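Local atomic coordinates of multisubunit Na+/H+ antiporter, A subunit (PDB entry 6Z16), a protein that probably forms part of a multisubunit membrane antiporter that exchanges sodium ions for protons across the bacterial cell membrane. Residues A[202-207]-A[239-244]; A[209-214]-A[226-231]; A[157-162]-A[218-223]. All blocks are in the same frame, centred on the assembly; numbering follows the deposited sequence.

Contact 1 of 3, residues A[202-207]-A[239-244]; sequences LLMLGG and VLILFG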
loop_
_atom_site.group_PDB
_atom_site.type_symbol
_atom_site.label_atom_id
_atom_site.label_comp_id
_atom_site.label_asym_id
_atom_site.label_seq_id
_atom_site.Cartn_x
_atom_site.Cartn_y
_atom_site.Cartn_z
ATOM N N LEU A 202 35.697 -63.743 -57.000
ATOM C CA LEU A 202 35.884 -63.277 -55.628
ATOM C C LEU A 202 37.002 -64.037 -54.924
ATOM O O LEU A 202 37.829 -63.432 -54.223
ATOM C CB LEU A 202 34.572 -63.393 -54.861
ATOM C CG LEU A 202 33.516 -62.401 -55.339
ATOM C CD1 LEU A 202 32.175 -62.698 -54.728
ATOM C CD2 LEU A 202 33.950 -60.997 -54.999
ATOM N N LEU A 203 37.074 -65.359 -55.123
ATOM C CA LEU A 203 38.202 -66.073 -54.527
ATOM C C LEU A 203 39.520 -65.740 -55.227
ATOM O O LEU A 203 40.580 -65.744 -54.587
ATOM C CB LEU A 203 37.923 -67.573 -54.522
ATOM C CG LEU A 203 36.753 -67.893 -53.583
ATOM C CD1 LEU A 203 36.371 -69.345 -53.625
ATOM C CD2 LEU A 203 37.057 -67.471 -52.152
ATOM N N MET A 204 39.459 -65.376 -56.512
ATOM C CA MET A 204 40.619 -64.846 -57.221
ATOM C C MET A 204 41.108 -63.540 -56.606
ATOM O O MET A 204 42.319 -63.323 -56.476
ATOM C CB MET A 204 40.255 -64.631 -58.688
ATOM C CG MET A 204 41.361 -64.042 -59.521
ATOM S SD MET A 204 42.701 -65.171 -59.875
ATOM C CE MET A 204 42.002 -65.988 -61.287
ATOM N N LEU A 205 40.173 -62.651 -56.244
ATOM C CA LEU A 205 40.524 -61.405 -55.564
ATOM C C LEU A 205 41.195 -61.665 -54.225
ATOM O O LEU A 205 42.181 -61.001 -53.879
ATOM C CB LEU A 205 39.279 -60.543 -55.357
ATOM C CG LEU A 205 39.490 -59.262 -54.543
ATOM C CD1 LEU A 205 40.457 -58.312 -55.223
ATOM C CD2 LEU A 205 38.175 -58.579 -54.244
ATOM N N GLY A 206 40.668 -62.628 -53.463
ATOM C CA GLY A 206 41.301 -62.990 -52.201
ATOM C C GLY A 206 42.715 -63.513 -52.377
ATOM O O GLY A 206 43.620 -63.160 -51.609
ATOM N N GLY A 207 42.933 -64.319 -53.419
ATOM C CA GLY A 207 44.277 -64.793 -53.711
ATOM C C GLY A 207 45.220 -63.686 -54.149
ATOM O O GLY A 207 46.398 -63.685 -53.777
ATOM N N VAL A 239 46.188 -71.429 -53.702
ATOM C CA VAL A 239 44.939 -72.176 -53.823
ATOM C C VAL A 239 43.797 -71.270 -54.280
ATOM O O VAL A 239 42.983 -71.667 -55.119
ATOM C CB VAL A 239 44.624 -72.893 -52.497
ATOM C CG1 VAL A 239 43.271 -73.575 -52.542
ATOM C CG2 VAL A 239 45.688 -73.921 -52.207
ATOM N N LEU A 240 43.754 -70.021 -53.806
ATOM C CA LEU A 240 42.642 -69.145 -54.178
ATOM C C LEU A 240 42.766 -68.631 -55.614
ATOM O O LEU A 240 41.769 -68.625 -56.355
ATOM C CB LEU A 240 42.531 -67.990 -53.187
ATOM C CG LEU A 240 42.023 -68.346 -51.790
ATOM C CD1 LEU A 240 42.127 -67.165 -50.859
ATOM C CD2 LEU A 240 40.598 -68.835 -51.863
ATOM N N ILE A 241 43.971 -68.194 -56.023
ATOM C CA ILE A 241 44.217 -67.803 -57.413
ATOM C C ILE A 241 43.942 -68.967 -58.352
ATOM O O ILE A 241 43.285 -68.812 -59.392
ATOM C CB ILE A 241 45.660 -67.289 -57.579
ATOM C CG1 ILE A 241 45.853 -65.928 -56.923
ATOM C CG2 ILE A 241 46.065 -67.216 -59.036
ATOM C CD1 ILE A 241 47.300 -65.503 -56.884
ATOM N N LEU A 242 44.391 -70.162 -57.968
ATOM C CA LEU A 242 44.226 -71.339 -58.799
ATOM C C LEU A 242 42.767 -71.756 -58.889
ATOM O O LEU A 242 42.311 -72.215 -59.941
ATOM C CB LEU A 242 45.093 -72.442 -58.212
ATOM C CG LEU A 242 45.411 -73.640 -59.062
ATOM C CD1 LEU A 242 46.052 -73.099 -60.291
ATOM C CD2 LEU A 242 46.369 -74.527 -58.311
ATOM N N PHE A 243 42.018 -71.526 -57.814
ATOM C CA PHE A 243 40.593 -71.813 -57.781
ATOM C C PHE A 243 39.832 -70.903 -58.736
ATOM O O PHE A 243 38.975 -71.361 -59.503
ATOM C CB PHE A 243 40.102 -71.621 -56.349
ATOM C CG PHE A 243 38.768 -72.223 -56.073
ATOM C CD1 PHE A 243 38.667 -73.545 -55.662
ATOM C CD2 PHE A 243 37.618 -71.485 -56.250
ATOM C CE1 PHE A 243 37.445 -74.101 -55.402
ATOM C CE2 PHE A 243 36.400 -72.037 -56.011
ATOM C CZ PHE A 243 36.309 -73.344 -55.573
ATOM N N GLY A 244 40.150 -69.606 -58.715
ATOM C CA GLY A 244 39.476 -68.682 -59.617
ATOM C C GLY A 244 39.834 -68.896 -61.075
ATOM O O GLY A 244 38.974 -68.791 -61.961
#
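Gly207 and Leu240 bring two antiparallel transmembrane helices together, with their CA atoms 4.7 Å apart. The segment axes approach to 7.1 Å at an angle of 150°. Having no side chain, Gly207 lets the Leu240 CB reach to 3.7 Å from its CA, and the Ile241 CG1 rests against its carbonyl carbon. On the other helix, one turn further on, Gly244 likewise lacks a side chain and leaves room for Met204. The Met204 side chain leaves with CG anti to the backbone N (chi1 178°) and then bends twice, so that its CE lies 3.6 Å from the Ile241 O and equally near the Gly244 carbonyl carbon. Beyond the segments, Trp166 and Val284 also touch Met204.

The opposite flank borders a bound phosphatidylethanolamine, which touches Leu203 and Leu240, and ends in a less ordered ring. The two leucines cross at about a right angle, CD2 to CD2 at 3.8 Å, and Phe400 of a neighbouring subunit packs on Leu240. The Leu203 CD1 also meets the Phe243 CE2 at 3.6 Å, but that ring is partly exposed and poorly ordered. Glycines at the point of approach are a familiar way for transmembrane helices to pack closely, here in the antiporter's helix bundle.

Contact 2 of 3, residues A[209-214]-A[226-231]; sequences VALAIA and TPLTEH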
loop_
_atom_site.group_PDB
_atom_site.type_symbol
_atom_site.label_atom_id
_atom_site.label_comp_id
_atom_site.label_asym_id
_atom_site.label_seq_id
_atom_site.Cartn_x
_atom_site.Cartn_y
_atom_site.Cartn_z
ATOM N N VAL A 209 45.029 -60.532 -53.187
ATOM C CA VAL A 209 45.347 -59.748 -52.000
ATOM C C VAL A 209 46.373 -60.470 -51.131
ATOM O O VAL A 209 47.325 -59.854 -50.625
ATOM C CB VAL A 209 44.053 -59.433 -51.232
ATOM C CG1 VAL A 209 44.358 -58.802 -49.926
ATOM C CG2 VAL A 209 43.196 -58.498 -52.040
ATOM N N ALA A 210 46.221 -61.792 -50.979
ATOM C CA ALA A 210 47.191 -62.573 -50.215
ATOM C C ALA A 210 48.570 -62.552 -50.866
ATOM O O ALA A 210 49.590 -62.456 -50.173
ATOM C CB ALA A 210 46.694 -64.007 -50.059
ATOM N N LEU A 211 48.616 -62.606 -52.200
ATOM C CA LEU A 211 49.889 -62.527 -52.911
ATOM C C LEU A 211 50.514 -61.143 -52.785
ATOM O O LEU A 211 51.736 -61.016 -52.650
ATOM C CB LEU A 211 49.686 -62.897 -54.379
ATOM C CG LEU A 211 50.903 -62.843 -55.300
ATOM C CD1 LEU A 211 51.978 -63.799 -54.842
ATOM C CD2 LEU A 211 50.490 -63.150 -56.720
ATOM N N ALA A 212 49.690 -60.094 -52.805
ATOM C CA ALA A 212 50.207 -58.741 -52.664
ATOM C C ALA A 212 50.665 -58.437 -51.247
ATOM O O ALA A 212 51.408 -57.475 -51.046
ATOM C CB ALA A 212 49.147 -57.732 -53.095
ATOM N N ILE A 213 50.206 -59.201 -50.256
ATOM C CA ILE A 213 50.796 -59.079 -48.924
ATOM C C ILE A 213 52.066 -59.921 -48.825
ATOM O O ILE A 213 53.031 -59.516 -48.161
ATOM C CB ILE A 213 49.763 -59.455 -47.848
ATOM C CG1 ILE A 213 48.580 -58.505 -47.916
ATOM C CG2 ILE A 213 50.337 -59.353 -46.453
ATOM C CD1 ILE A 213 47.430 -58.950 -47.102
ATOM N N ALA A 214 52.095 -61.076 -49.500
ATOM C CA ALA A 214 53.277 -61.937 -49.499
ATOM C C ALA A 214 54.473 -61.238 -50.135
ATOM O O ALA A 214 55.576 -61.234 -49.578
ATOM C CB ALA A 214 52.967 -63.245 -50.224
ATOM N N THR A 226 61.417 -61.467 -56.363
ATOM C CA THR A 226 61.458 -61.539 -54.912
ATOM C C THR A 226 61.049 -62.935 -54.458
ATOM O O THR A 226 60.264 -63.607 -55.134
ATOM C CB THR A 226 60.550 -60.459 -54.286
ATOM O OG1 THR A 226 60.671 -60.471 -52.860
ATOM C CG2 THR A 226 59.089 -60.633 -54.679
ATOM N N PRO A 227 61.622 -63.429 -53.359
ATOM C CA PRO A 227 61.249 -64.768 -52.879
ATOM C C PRO A 227 59.932 -64.762 -52.119
ATOM O O PRO A 227 59.662 -63.875 -51.306
ATOM C CB PRO A 227 62.417 -65.150 -51.961
ATOM C CG PRO A 227 62.977 -63.855 -51.511
ATOM C CD PRO A 227 62.816 -62.914 -52.665
ATOM N N LEU A 228 59.105 -65.776 -52.390
ATOM C CA LEU A 228 57.765 -65.836 -51.826
ATOM C C LEU A 228 57.423 -67.148 -51.136
ATOM O O LEU A 228 56.342 -67.247 -50.550
ATOM C CB LEU A 228 56.713 -65.570 -52.912
ATOM C CG LEU A 228 56.758 -64.178 -53.529
ATOM C CD1 LEU A 228 55.701 -64.026 -54.583
ATOM C CD2 LEU A 228 56.603 -63.134 -52.458
ATOM N N THR A 229 58.294 -68.155 -51.185
ATOM C CA THR A 229 57.982 -69.424 -50.539
ATOM C C THR A 229 58.233 -69.399 -49.039
ATOM O O THR A 229 57.702 -70.251 -48.321
ATOM C CB THR A 229 58.786 -70.559 -51.174
ATOM O OG1 THR A 229 60.186 -70.279 -51.067
ATOM C CG2 THR A 229 58.412 -70.715 -52.626
ATOM N N GLU A 230 59.013 -68.444 -48.548
ATOM C CA GLU A 230 59.266 -68.317 -47.115
ATOM C C GLU A 230 58.247 -67.394 -46.456
ATOM O O GLU A 230 58.598 -66.454 -45.746
ATOM C CB GLU A 230 60.684 -67.809 -46.887
ATOM C CG GLU A 230 61.768 -68.737 -47.401
ATOM C CD GLU A 230 61.855 -70.027 -46.620
ATOM O OE1 GLU A 230 61.586 -70.008 -45.400
ATOM O OE2 GLU A 230 62.194 -71.064 -47.228
ATOM N N HIS A 231 56.962 -67.660 -46.685
ATOM C CA HIS A 231 55.933 -66.762 -46.211
ATOM C C HIS A 231 54.660 -67.564 -45.993
ATOM O O HIS A 231 54.354 -68.451 -46.801
ATOM C CB HIS A 231 55.685 -65.629 -47.209
ATOM C CG HIS A 231 54.906 -64.485 -46.643
ATOM N ND1 HIS A 231 53.529 -64.457 -46.618
ATOM C CD2 HIS A 231 55.315 -63.324 -46.081
ATOM C CE1 HIS A 231 53.124 -63.329 -46.063
ATOM N NE2 HIS A 231 54.189 -62.624 -45.729
#
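The Ala214 CA, a backbone carbon rather than a side-chain group, sits over one face of the His231 imidazole in a CH-pi contact. It lies 3.8 Å from the ring centroid and 14° off the ring normal. The methyl of the same alanine reaches the rim of the ring, its CB 3.8 Å from the His231 ND1. That nitrogen accepts a hydrogen bond from the Leu233 backbone N, which holds the ring from within its own loop. This is the loop that leaves helix 220-223, turns through an inverse gamma turn centred on Glu230 and leads into helix 234-248, folding back over the last turn of helix 184-214. An alanine in place of His231 would probably leave the Leu233 N without its imidazole partner and open a gap beside Ala214.

Leu228 carries the other half of the contact. Its CD2 packs 3.6 Å from the Ala214 O, while its CD1 meets the Leu211 CD1 at 3.7 Å. The two leucines cross at about a right angle. Leu211 starts off away from the loop, with CG anti to its backbone N (chi1 179°), yet its end comes back far enough to touch. Phe234 and Ile291 also pack on Leu228.

Contact 3 of 3, residues A[157-162]-A[218-223]; sequences DHLIAL and YNIREL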
loop_
_atom_site.group_PDB
_atom_site.type_symbol
_atom_site.label_atom_id
_atom_site.label_comp_id
_atom_site.label_asym_id
_atom_site.label_seq_id
_atom_site.Cartn_x
_atom_site.Cartn_y
_atom_site.Cartn_z
ATOM N N ASP A 157 49.261 -55.147 -65.752
ATOM C CA ASP A 157 50.400 -55.449 -64.906
ATOM C C ASP A 157 50.088 -55.246 -63.426
ATOM O O ASP A 157 50.813 -55.763 -62.571
ATOM C CB ASP A 157 51.586 -54.581 -65.355
ATOM C CG ASP A 157 52.830 -54.801 -64.545
ATOM O OD1 ASP A 157 53.432 -55.871 -64.687
ATOM O OD2 ASP A 157 53.202 -53.903 -63.765
ATOM N N HIS A 158 49.000 -54.561 -63.107
ATOM C CA HIS A 158 48.555 -54.369 -61.739
ATOM C C HIS A 158 47.503 -55.419 -61.409
ATOM O O HIS A 158 46.695 -55.782 -62.266
ATOM C CB HIS A 158 47.972 -52.970 -61.576
ATOM C CG HIS A 158 47.713 -52.578 -60.159
ATOM N ND1 HIS A 158 48.702 -52.102 -59.329
ATOM C CD2 HIS A 158 46.578 -52.600 -59.423
ATOM C CE1 HIS A 158 48.183 -51.828 -58.147
ATOM N NE2 HIS A 158 46.898 -52.132 -58.175
ATOM N N LEU A 159 47.506 -55.900 -60.164
ATOM C CA LEU A 159 46.610 -56.991 -59.788
ATOM C C LEU A 159 45.172 -56.524 -59.589
ATOM O O LEU A 159 44.233 -57.225 -59.984
ATOM C CB LEU A 159 47.125 -57.682 -58.526
ATOM C CG LEU A 159 48.376 -58.542 -58.691
ATOM C CD1 LEU A 159 48.904 -59.019 -57.358
ATOM C CD2 LEU A 159 48.072 -59.721 -59.581
ATOM N N ILE A 160 44.974 -55.350 -58.986
ATOM C CA ILE A 160 43.619 -54.846 -58.760
ATOM C C ILE A 160 42.994 -54.383 -60.071
ATOM O O ILE A 160 41.797 -54.586 -60.307
ATOM C CB ILE A 160 43.633 -53.745 -57.674
ATOM C CG1 ILE A 160 43.758 -54.365 -56.284
ATOM C CG2 ILE A 160 42.392 -52.866 -57.701
ATOM C CD1 ILE A 160 45.155 -54.518 -55.770
ATOM N N ALA A 161 43.802 -53.813 -60.970
ATOM C CA ALA A 161 43.310 -53.463 -62.300
ATOM C C ALA A 161 42.935 -54.707 -63.095
ATOM O O ALA A 161 41.911 -54.719 -63.793
ATOM C CB ALA A 161 44.361 -52.649 -63.047
ATOM N N LEU A 162 43.745 -55.762 -62.976
ATOM C CA LEU A 162 43.424 -57.052 -63.580
ATOM C C LEU A 162 42.124 -57.620 -63.032
ATOM O O LEU A 162 41.310 -58.159 -63.790
ATOM C CB LEU A 162 44.578 -58.025 -63.350
ATOM C CG LEU A 162 44.436 -59.487 -63.760
ATOM C CD1 LEU A 162 44.078 -59.627 -65.210
ATOM C CD2 LEU A 162 45.739 -60.194 -63.477
ATOM N N TYR A 218 52.353 -54.666 -55.606
ATOM C CA TYR A 218 51.164 -55.118 -56.308
ATOM C C TYR A 218 51.411 -55.460 -57.764
ATOM O O TYR A 218 50.578 -56.135 -58.368
ATOM C CB TYR A 218 50.081 -54.039 -56.297
ATOM C CG TYR A 218 49.488 -53.682 -54.969
ATOM C CD1 TYR A 218 48.454 -54.423 -54.429
ATOM C CD2 TYR A 218 49.940 -52.573 -54.272
ATOM C CE1 TYR A 218 47.892 -54.080 -53.224
ATOM C CE2 TYR A 218 49.392 -52.222 -53.067
ATOM C CZ TYR A 218 48.370 -52.978 -52.546
ATOM O OH TYR A 218 47.827 -52.618 -51.338
ATOM N N ASN A 219 52.495 -54.975 -58.355
ATOM C CA ASN A 219 52.736 -55.211 -59.767
ATOM C C ASN A 219 53.379 -56.571 -59.986
ATOM O O ASN A 219 54.208 -57.022 -59.193
ATOM C CB ASN A 219 53.585 -54.088 -60.365
ATOM C CG ASN A 219 54.807 -53.771 -59.544
ATOM O OD1 ASN A 219 55.062 -54.395 -58.526
ATOM N ND2 ASN A 219 55.572 -52.788 -59.986
ATOM N N ILE A 220 52.971 -57.225 -61.073
ATOM C CA ILE A 220 53.304 -58.624 -61.290
ATOM C C ILE A 220 54.782 -58.793 -61.619
ATOM O O ILE A 220 55.407 -59.776 -61.208
ATOM C CB ILE A 220 52.386 -59.182 -62.390
ATOM C CG1 ILE A 220 50.932 -59.029 -61.967
ATOM C CG2 ILE A 220 52.654 -60.642 -62.654
ATOM C CD1 ILE A 220 49.950 -59.287 -63.068
ATOM N N ARG A 221 55.382 -57.824 -62.304
ATOM C CA ARG A 221 56.766 -57.964 -62.735
ATOM C C ARG A 221 57.780 -57.675 -61.637
ATOM O O ARG A 221 58.976 -57.883 -61.860
ATOM C CB ARG A 221 57.031 -57.061 -63.936
ATOM C CG ARG A 221 56.188 -57.426 -65.130
ATOM C CD ARG A 221 56.523 -58.801 -65.641
ATOM N NE ARG A 221 57.863 -58.820 -66.201
ATOM C CZ ARG A 221 58.567 -59.920 -66.408
ATOM N NH1 ARG A 221 58.059 -61.102 -66.093
ATOM N NH2 ARG A 221 59.778 -59.836 -66.928
ATOM N N GLU A 222 57.348 -57.204 -60.471
ATOM C CA GLU A 222 58.237 -57.118 -59.321
ATOM C C GLU A 222 58.027 -58.241 -58.321
ATOM O O GLU A 222 58.888 -58.448 -57.463
ATOM C CB GLU A 222 58.078 -55.770 -58.611
ATOM C CG GLU A 222 58.644 -54.603 -59.391
ATOM C CD GLU A 222 60.159 -54.652 -59.490
ATOM O OE1 GLU A 222 60.802 -55.127 -58.532
ATOM O OE2 GLU A 222 60.705 -54.220 -60.527
ATOM N N LEU A 223 56.913 -58.969 -58.417
ATOM C CA LEU A 223 56.735 -60.177 -57.627
ATOM C C LEU A 223 57.634 -61.309 -58.100
ATOM O O LEU A 223 57.873 -62.252 -57.340
ATOM C CB LEU A 223 55.279 -60.628 -57.680
ATOM C CG LEU A 223 54.261 -59.709 -57.013
ATOM C CD1 LEU A 223 52.859 -60.190 -57.290
ATOM C CD2 LEU A 223 54.510 -59.649 -55.531
#
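With chi1 at 180°, the Asp157 CG stands anti to its backbone N, and the carboxylate beyond it lies beside Asn219 and Arg221. Tyr218 has its CG anti to the carbonyl carbon instead (chi1 -66°), and its ring runs past His158 and Ile160. Asp157 and Asn219 lie side by side and point the same way, the OD2 of Asp157 being 3.4 Å from the Asn219 CB. The Asp157 OD1 packs against the Arg221 CG, the two side chains crossing at about a right angle.

The one hydrogen bond between the segments is made by the backbone: Ile220 N donates to the Asp157 O at 3.0 Å. Next to it the His158 and Tyr218 side chains run side by side with their rings tilted by 35°, and the His158 CE1 comes 3.5 Å from the Tyr218 CB. The Ile160 CD1 touches the same tyrosine at CD1, 3.6 Å away. On the apolar flank the Leu159 CD2 packs on the Ile220 CG1 at 3.8 Å, and Leu159 meets Leu223 tip to tip.

The segments join the start of helix 159-177, with His158 at its N-cap position, to the loop and short, weakly bonded helix that follow helix 184-214. The Tyr218 OH is hydrogen-bonded to Lys397 NZ of a neighbouring subunit.

Asp157 OD1 and Arg221 NE remain 5.5 Å apart, and the guanidinium makes a cation-pi contact with Tyr530. The acid and the arginine therefore form no salt bridge, and any attraction between them would probably be long-range; the direct ties are the backbone bond and the apolar packing.

In the fold
All three contacts lie in the transmembrane antiporter domain, with centres 13 to 15 Å apart. Helix 184-214 serves both contact 1 and contact 2, and contact 2 is nested within the chain loop that contact 1 closes. Contact 3 starts earlier, at the head of helix 159-177, and ends in the short helix 220-223, so its segments alternate with those of the other two. Contacts 1 and 2 touch where Ile241 meets Leu211; contacts 2 and 3 meet through Ala212 on Tyr218 and Leu211 on Leu223. Leu211 thus helps pack the 218-231 connection between two transmembrane helices onto the helix bundle.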